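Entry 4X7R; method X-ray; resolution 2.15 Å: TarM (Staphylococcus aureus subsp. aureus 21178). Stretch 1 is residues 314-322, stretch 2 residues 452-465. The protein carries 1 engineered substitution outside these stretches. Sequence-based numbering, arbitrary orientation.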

# COMPACT_ATOMS: atom_id res chain seq x y z
N HIS A 314 22.71 -16.16 -14.54
CA HIS A 314 22.24 -17.42 -15.12
C HIS A 314 20.74 -17.45 -15.39
O HIS A 314 19.94 -16.92 -14.62
N PHE A 315 20.37 -18.12 -16.49
CA PHE A 315 19.00 -18.35 -16.90
C PHE A 315 18.49 -19.61 -16.22
O PHE A 315 19.23 -20.61 -16.12
N GLN A 316 17.24 -19.58 -15.75
CA GLN A 316 16.62 -20.75 -15.14
C GLN A 316 16.18 -21.74 -16.24
O GLN A 316 15.27 -21.43 -17.01
N THR A 317 16.84 -22.91 -16.32
CA THR A 317 16.50 -23.93 -17.32
C THR A 317 15.36 -24.82 -16.81
O THR A 317 14.67 -25.44 -17.62
N GLU A 318 15.17 -24.85 -15.48
CA GLU A 318 14.09 -25.61 -14.84
C GLU A 318 12.73 -24.96 -15.08
O GLU A 318 12.62 -23.73 -15.10
N LYS A 319 11.69 -25.79 -15.26
CA LYS A 319 10.33 -25.36 -15.54
C LYS A 319 9.67 -24.71 -14.31
O LYS A 319 8.83 -25.32 -13.63
N ILE A 320 10.06 -23.46 -14.02
CA ILE A 320 9.51 -22.71 -12.90
C ILE A 320 8.79 -21.49 -13.46
O ILE A 320 9.41 -20.65 -14.13
N VAL A 321 7.48 -21.41 -13.21
CA VAL A 321 6.65 -20.28 -13.63
C VAL A 321 6.40 -19.45 -12.37
O VAL A 321 5.92 -19.99 -11.37
N GLY A 322 6.77 -18.19 -12.42
CA GLY A 322 6.62 -17.30 -11.28
C GLY A 322 5.46 -16.32 -11.37
O GLY A 322 5.00 -16.00 -12.46
N LYS A 452 1.10 -21.26 -24.54
CA LYS A 452 2.29 -20.40 -24.63
C LYS A 452 3.27 -20.64 -23.50
O LYS A 452 4.48 -20.58 -23.73
N ILE A 453 2.76 -20.95 -22.29
CA ILE A 453 3.58 -21.29 -21.13
C ILE A 453 4.33 -22.58 -21.45
O ILE A 453 5.55 -22.63 -21.26
N LEU A 454 3.61 -23.60 -22.00
CA LEU A 454 4.16 -24.90 -22.38
C LEU A 454 5.26 -24.79 -23.43
O LEU A 454 6.32 -25.38 -23.24
N GLN A 455 5.04 -23.99 -24.50
CA GLN A 455 6.04 -23.73 -25.55
C GLN A 455 7.30 -23.13 -24.89
O GLN A 455 8.40 -23.64 -25.08
N LEU A 456 7.10 -22.09 -24.06
CA LEU A 456 8.17 -21.37 -23.38
C LEU A 456 8.96 -22.19 -22.34
O LEU A 456 10.20 -22.18 -22.40
N VAL A 457 8.28 -22.94 -21.42
CA VAL A 457 8.95 -23.78 -20.40
C VAL A 457 9.77 -24.91 -21.01
O VAL A 457 10.73 -25.37 -20.37
N ASN A 458 9.37 -25.40 -22.20
CA ASN A 458 10.00 -26.53 -22.90
C ASN A 458 10.96 -26.12 -24.03
O ASN A 458 11.36 -26.97 -24.83
N ASN A 459 11.35 -24.84 -24.08
CA ASN A 459 12.27 -24.32 -25.09
C ASN A 459 13.24 -23.34 -24.42
O ASN A 459 12.90 -22.17 -24.19
N ASP A 460 14.44 -23.84 -24.05
CA ASP A 460 15.49 -23.10 -23.35
C ASP A 460 16.01 -21.90 -24.13
O ASP A 460 16.13 -20.82 -23.56
N VAL A 461 16.29 -22.08 -25.44
CA VAL A 461 16.79 -21.03 -26.33
C VAL A 461 15.79 -19.89 -26.53
O VAL A 461 16.18 -18.72 -26.48
N LEU A 462 14.49 -20.22 -26.71
CA LEU A 462 13.42 -19.24 -26.89
C LEU A 462 13.19 -18.44 -25.61
O LEU A 462 13.02 -17.22 -25.68
N ALA A 463 13.19 -19.12 -24.44
CA ALA A 463 13.01 -18.49 -23.13
C ALA A 463 14.12 -17.48 -22.83
O ALA A 463 13.84 -16.42 -22.27
N ALA A 464 15.37 -17.81 -23.22
CA ALA A 464 16.55 -16.96 -23.03
C ALA A 464 16.55 -15.77 -24.00
O ALA A 464 16.96 -14.67 -23.60
N GLU A 465 16.13 -16.00 -25.26
CA GLU A 465 16.05 -15.02 -26.35
C GLU A 465 15.00 -13.96 -26.02
O GLU A 465 15.26 -12.77 -26.19

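Residues 314-322 run alongside the end of one helix, 452-457, and the start of another, 460-465, and the two stretches together bury 443 Å² of surface. Apolar side chains meet where the first stretch enters its strand. Val 321 (chi1 t) points toward the helix, and its CG2 methyl meets two side chains one helical turn apart: CG2 of Ile 453 at 3.9 Å and CG1 of Val 457 at 3.8 Å. Both partners have chi1 in the m well and direct their CA-to-CB bonds toward the strand, so three buried branched side chains close this end of the contact. The neighbouring Ile 320 points away, as expected from the alternation of a strand.

An aromatic contact lies toward the other end. Phe 315 (chi1 m) points toward the second helical segment and lays its ring face over Ala 464. The Ala 464 CB lies 3.8 Å from the centroid of the Phe 315 ring and 9° off the ring normal, a nearly ideal CH-pi geometry, and Phe 315 CZ lies 3.4 Å from Ala 464 O.

The polar link is made by Lys 319. Its chain, m at chi1 and t thereafter, passes the end of the first helix, with CG 3.5 Å from Val 457 O, and its NZ donates a 2.7 Å hydrogen bond to OD1 of Asn 458. Although the CA-to-CB bond of Asn 458 points away, its m rotamer brings the amide back within reach, while its ND2 donates to Leu 454 O at 3.0 Å, so the same side-chain amide contacts both Lys 319 and its own helix. Between these sites, Asp 460 (chi1 m) points toward Thr 317 (chi1 p), but the approach of its OD1 to Thr 317 CB, 3.6 Å, is a van der Waals contact.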

# COMPACT_ATOMS: atom_id res chain seq x y z
CB HIS A 314 22.64 -18.62 -14.24
CG HIS A 314 24.09 -18.97 -14.31
ND1 HIS A 314 24.92 -18.80 -13.22
CD2 HIS A 314 24.81 -19.47 -15.34
CE1 HIS A 314 26.12 -19.21 -13.62
NE2 HIS A 314 26.10 -19.62 -14.89
CB PHE A 315 18.90 -18.53 -18.42
CG PHE A 315 18.85 -17.25 -19.22
CD1 PHE A 315 17.70 -16.45 -19.21
CD2 PHE A 315 19.91 -16.86 -20.02
CE1 PHE A 315 17.64 -15.28 -19.96
CE2 PHE A 315 19.85 -15.69 -20.78
CZ PHE A 315 18.71 -14.91 -20.75
CB GLN A 316 15.44 -20.33 -14.24
CG GLN A 316 14.64 -21.51 -13.66
CD GLN A 316 15.47 -22.40 -12.76
OE1 GLN A 316 16.27 -23.22 -13.22
NE2 GLN A 316 15.26 -22.28 -11.46
CB THR A 317 17.73 -24.71 -17.82
OG1 THR A 317 18.46 -25.24 -16.71
CG2 THR A 317 18.65 -23.86 -18.70
CB GLU A 318 14.33 -25.76 -13.33
CG GLU A 318 15.32 -26.85 -12.96
CD GLU A 318 15.98 -26.68 -11.61
OE1 GLU A 318 15.32 -26.20 -10.66
OE2 GLU A 318 17.17 -27.04 -11.50
CB LYS A 319 9.49 -26.52 -16.10
CG LYS A 319 10.07 -27.13 -17.37
CD LYS A 319 9.58 -28.55 -17.55
CE LYS A 319 10.20 -29.17 -18.77
NZ LYS A 319 9.37 -30.29 -19.28
CB ILE A 320 10.58 -22.32 -11.83
CG1 ILE A 320 11.59 -23.46 -11.50
CG2 ILE A 320 9.95 -21.70 -10.57
CD1 ILE A 320 11.06 -24.70 -10.81
CB VAL A 321 5.34 -20.70 -14.35
CG1 VAL A 321 4.46 -19.49 -14.65
CG2 VAL A 321 5.64 -21.47 -15.62
CB LYS A 452 1.93 -18.91 -24.80
CG LYS A 452 1.13 -18.63 -26.09
CD LYS A 452 1.91 -18.78 -27.39
CE LYS A 452 1.01 -18.82 -28.60
NZ LYS A 452 0.35 -17.52 -28.87
CB ILE A 453 2.72 -21.37 -19.83
CG1 ILE A 453 2.35 -19.95 -19.34
CG2 ILE A 453 3.44 -22.18 -18.72
CD1 ILE A 453 1.09 -19.89 -18.48
CB LEU A 454 3.06 -25.87 -22.81
CG LEU A 454 2.24 -26.48 -21.68
CD1 LEU A 454 0.89 -26.93 -22.18
CD2 LEU A 454 2.97 -27.61 -21.00
CB GLN A 455 5.51 -22.72 -26.59
CG GLN A 455 4.43 -23.24 -27.54
CD GLN A 455 3.87 -22.15 -28.43
OE1 GLN A 455 4.59 -21.29 -28.95
NE2 GLN A 455 2.56 -22.18 -28.64
CB LEU A 456 7.64 -20.03 -22.83
CG LEU A 456 8.45 -18.74 -23.09
CD1 LEU A 456 9.03 -18.68 -24.48
CD2 LEU A 456 7.59 -17.51 -22.87
CB VAL A 457 8.06 -24.34 -19.25
CG1 VAL A 457 7.64 -23.27 -18.27
CG2 VAL A 457 6.88 -25.15 -19.76
CB ASN A 458 8.94 -27.50 -23.40
CG ASN A 458 8.30 -28.29 -22.28
OD1 ASN A 458 8.89 -29.22 -21.73
ND2 ASN A 458 7.09 -27.93 -21.93
CB ASN A 459 11.50 -23.67 -26.25
CG ASN A 459 12.30 -23.45 -27.50
OD1 ASN A 459 13.47 -23.06 -27.47
ND2 ASN A 459 11.66 -23.64 -28.64
CB ASP A 460 16.64 -24.04 -22.93
CG ASP A 460 16.20 -25.21 -22.07
OD1 ASP A 460 15.89 -24.99 -20.88
OD2 ASP A 460 16.19 -26.35 -22.59
CB VAL A 461 17.45 -21.55 -27.65
CG1 VAL A 461 16.49 -22.37 -28.50
CG2 VAL A 461 18.05 -20.41 -28.48
CB LEU A 462 12.12 -19.90 -27.37
CG LEU A 462 11.02 -18.98 -27.91
CD1 LEU A 462 11.36 -18.45 -29.31
CD2 LEU A 462 9.68 -19.69 -27.93
CB ALA A 463 12.95 -19.55 -22.05
CB ALA A 464 17.82 -17.78 -23.20
CB GLU A 465 15.67 -15.75 -27.63
CG GLU A 465 15.47 -14.92 -28.89
CD GLU A 465 14.99 -15.77 -30.06
OE1 GLU A 465 15.73 -16.70 -30.46
OE2 GLU A 465 13.86 -15.54 -30.54